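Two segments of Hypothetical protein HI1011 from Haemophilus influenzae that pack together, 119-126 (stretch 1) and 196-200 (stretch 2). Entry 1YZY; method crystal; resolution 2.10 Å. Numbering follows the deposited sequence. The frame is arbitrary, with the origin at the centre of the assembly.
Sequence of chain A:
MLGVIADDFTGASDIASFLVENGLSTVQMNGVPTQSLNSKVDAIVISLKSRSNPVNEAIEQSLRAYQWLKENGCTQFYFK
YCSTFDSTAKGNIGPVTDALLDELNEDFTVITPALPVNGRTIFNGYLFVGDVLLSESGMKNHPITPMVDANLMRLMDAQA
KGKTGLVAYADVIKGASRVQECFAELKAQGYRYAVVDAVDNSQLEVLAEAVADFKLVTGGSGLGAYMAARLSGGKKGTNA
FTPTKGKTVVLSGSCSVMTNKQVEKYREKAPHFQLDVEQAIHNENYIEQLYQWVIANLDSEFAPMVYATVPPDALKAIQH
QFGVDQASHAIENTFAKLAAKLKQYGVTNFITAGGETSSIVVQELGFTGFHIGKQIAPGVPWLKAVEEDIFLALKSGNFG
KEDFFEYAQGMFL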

# COMPACT_ATOMS: atom_id res chain seq x y z
N GLY A 119 5.32 -14.55 -8.98
CA GLY A 119 6.62 -14.53 -9.63
C GLY A 119 7.85 -14.10 -8.86
O GLY A 119 8.83 -13.67 -9.46
N ARG A 120 7.81 -14.18 -7.54
CA ARG A 120 8.97 -13.82 -6.73
C ARG A 120 9.40 -15.06 -5.97
O ARG A 120 8.83 -15.40 -4.93
CB ARG A 120 8.63 -12.69 -5.75
CG ARG A 120 8.31 -11.35 -6.42
CD ARG A 120 9.53 -10.80 -7.15
NE ARG A 120 9.26 -9.52 -7.81
CZ ARG A 120 8.79 -9.38 -9.04
NH1 ARG A 120 8.52 -10.45 -9.78
NH2 ARG A 120 8.60 -8.17 -9.55
N THR A 121 10.38 -15.77 -6.51
CA THR A 121 10.88 -17.00 -5.90
C THR A 121 12.33 -16.93 -5.44
O THR A 121 13.14 -16.19 -5.99
CB THR A 121 10.69 -18.18 -6.86
OG1 THR A 121 11.21 -17.85 -8.15
CG2 THR A 121 9.21 -18.52 -7.01
N ILE A 122 12.64 -17.69 -4.39
CA ILE A 122 13.99 -17.73 -3.83
C ILE A 122 14.51 -19.16 -3.78
O ILE A 122 14.01 -19.98 -3.01
CB ILE A 122 14.01 -17.22 -2.36
CG1 ILE A 122 13.54 -15.77 -2.26
CG2 ILE A 122 15.40 -17.37 -1.75
CD1 ILE A 122 13.36 -15.33 -0.82
N PHE A 123 15.49 -19.49 -4.62
CA PHE A 123 16.08 -20.83 -4.56
C PHE A 123 17.59 -20.73 -4.31
O PHE A 123 18.33 -20.12 -5.09
CB PHE A 123 15.80 -21.66 -5.82
CG PHE A 123 16.30 -23.08 -5.72
CD1 PHE A 123 15.74 -23.96 -4.79
CD2 PHE A 123 17.37 -23.53 -6.50
CE1 PHE A 123 16.24 -25.27 -4.64
CE2 PHE A 123 17.87 -24.82 -6.35
CZ PHE A 123 17.31 -25.69 -5.41
N ASN A 124 18.03 -21.40 -3.25
CA ASN A 124 19.43 -21.40 -2.83
C ASN A 124 19.82 -19.99 -2.42
O ASN A 124 20.98 -19.59 -2.50
CB ASN A 124 20.36 -21.92 -3.94
CG ASN A 124 20.76 -23.38 -3.75
OD1 ASN A 124 20.82 -23.89 -2.62
ND2 ASN A 124 21.04 -24.06 -4.85
N GLY A 125 18.83 -19.24 -1.94
CA GLY A 125 19.07 -17.87 -1.52
C GLY A 125 19.11 -16.89 -2.67
O GLY A 125 19.29 -15.70 -2.44
N TYR A 126 18.98 -17.38 -3.90
CA TYR A 126 18.98 -16.53 -5.08
C TYR A 126 17.55 -16.09 -5.39
O TYR A 126 16.64 -16.92 -5.43
CB TYR A 126 19.52 -17.28 -6.31
CG TYR A 126 20.97 -17.66 -6.26
CD1 TYR A 126 21.92 -16.94 -6.99
CD2 TYR A 126 21.41 -18.74 -5.50
CE1 TYR A 126 23.27 -17.30 -6.97
CE2 TYR A 126 22.75 -19.11 -5.46
CZ TYR A 126 23.68 -18.38 -6.20
OH TYR A 126 25.01 -18.75 -6.18
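Stretch 2, residues 196-200: VDAVD

Residues 196-200 lie antiparallel to the strand 120-123 and meet it through a single beta bridge, Ile122 with Ala198 (CA-CA 5.1 Å). Both hydrogen bonds of the pair are close to straight: Ile122 N to Ala198 O, 3.1 Å, and Ala198 N to Ile122 O, 2.9 Å. Ala198 O also receives a CA-H...O contact from Thr121 CA at 3.4 Å. To one side of the bridge Thr121 lies nearest Val199 (CA-CA 4.9 Å); to the other, Asp197 approaches Ile122 (CA-CA 4.8 Å).

Beyond the strand the chain reverses in a type I' turn, Phe123 to Tyr126, closed by Phe123 N to Tyr126 O (2.9 Å) and Tyr126 N to Phe123 O (3.1 Å). Asn124 and Gly125 take the positive phi values of this turn, and at the backbone angles of Gly125 a CB would be jammed against the preceding carbonyl O. The two amides at the corner are left to Asp197. Its CB leaves sideways, but chi1 m (-82°) brings the carboxylate nearer, and chi2 of 2° sets it so that OD2 accepts from Asn124 N at 2.7 Å and OD1 from Gly125 N at 2.9 Å. OD2 is also hydrogen-bonded elsewhere in the structure.

Ile122, buried and m,t, places CG2 3.3 Å from Asp197 OD1 and extends CD1 to 3.5 Å from Val196 O; the side chain of Val196 itself points away. Phe123, chi1 t, rests its CB on CG1 of Val199 (chi1 m) at 3.8 Å, an apolar contact, while its ring lies oblique to Asp197 OD2, with CD1 3.9 Å from that oxygen. Thr121 points toward stretch 2; chi1 p puts CG2 3.8 Å from Val199 O. Asp200 points away, chi1 t, and its carboxylate caps a backbone N just past the stretch, ahead of a helix.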

# COMPACT_ATOMS: atom_id res chain seq x y z
N VAL A 196 15.34 -17.42 3.57
CA VAL A 196 14.62 -18.68 3.52
C VAL A 196 14.04 -18.85 2.11
O VAL A 196 13.42 -17.94 1.56
CB VAL A 196 13.48 -18.74 4.57
CG1 VAL A 196 12.83 -20.11 4.58
CG2 VAL A 196 14.02 -18.43 5.96
N ASP A 197 14.33 -20.00 1.52
CA ASP A 197 13.87 -20.33 0.18
C ASP A 197 12.35 -20.45 0.08
O ASP A 197 11.65 -20.64 1.08
CB ASP A 197 14.50 -21.65 -0.27
CG ASP A 197 15.90 -21.48 -0.82
OD1 ASP A 197 16.42 -20.35 -0.83
OD2 ASP A 197 16.46 -22.49 -1.28
N ALA A 198 11.85 -20.38 -1.15
CA ALA A 198 10.42 -20.52 -1.42
C ALA A 198 10.19 -20.46 -2.91
O ALA A 198 10.23 -19.39 -3.51
CB ALA A 198 9.63 -19.42 -0.72
N VAL A 199 10.05 -21.63 -3.53
CA VAL A 199 9.79 -21.69 -4.97
C VAL A 199 8.30 -21.98 -5.18
O VAL A 199 7.80 -21.93 -6.30
CB VAL A 199 10.63 -22.79 -5.66
CG1 VAL A 199 12.07 -22.35 -5.75
CG2 VAL A 199 10.51 -24.11 -4.89
N ASP A 200 7.62 -22.22 -4.06
CA ASP A 200 6.20 -22.52 -4.02
C ASP A 200 5.61 -21.84 -2.78
O ASP A 200 6.28 -21.73 -1.76
CB ASP A 200 6.02 -24.04 -3.93
CG ASP A 200 4.59 -24.45 -3.85
OD1 ASP A 200 4.12 -24.73 -2.73
OD2 ASP A 200 3.92 -24.47 -4.90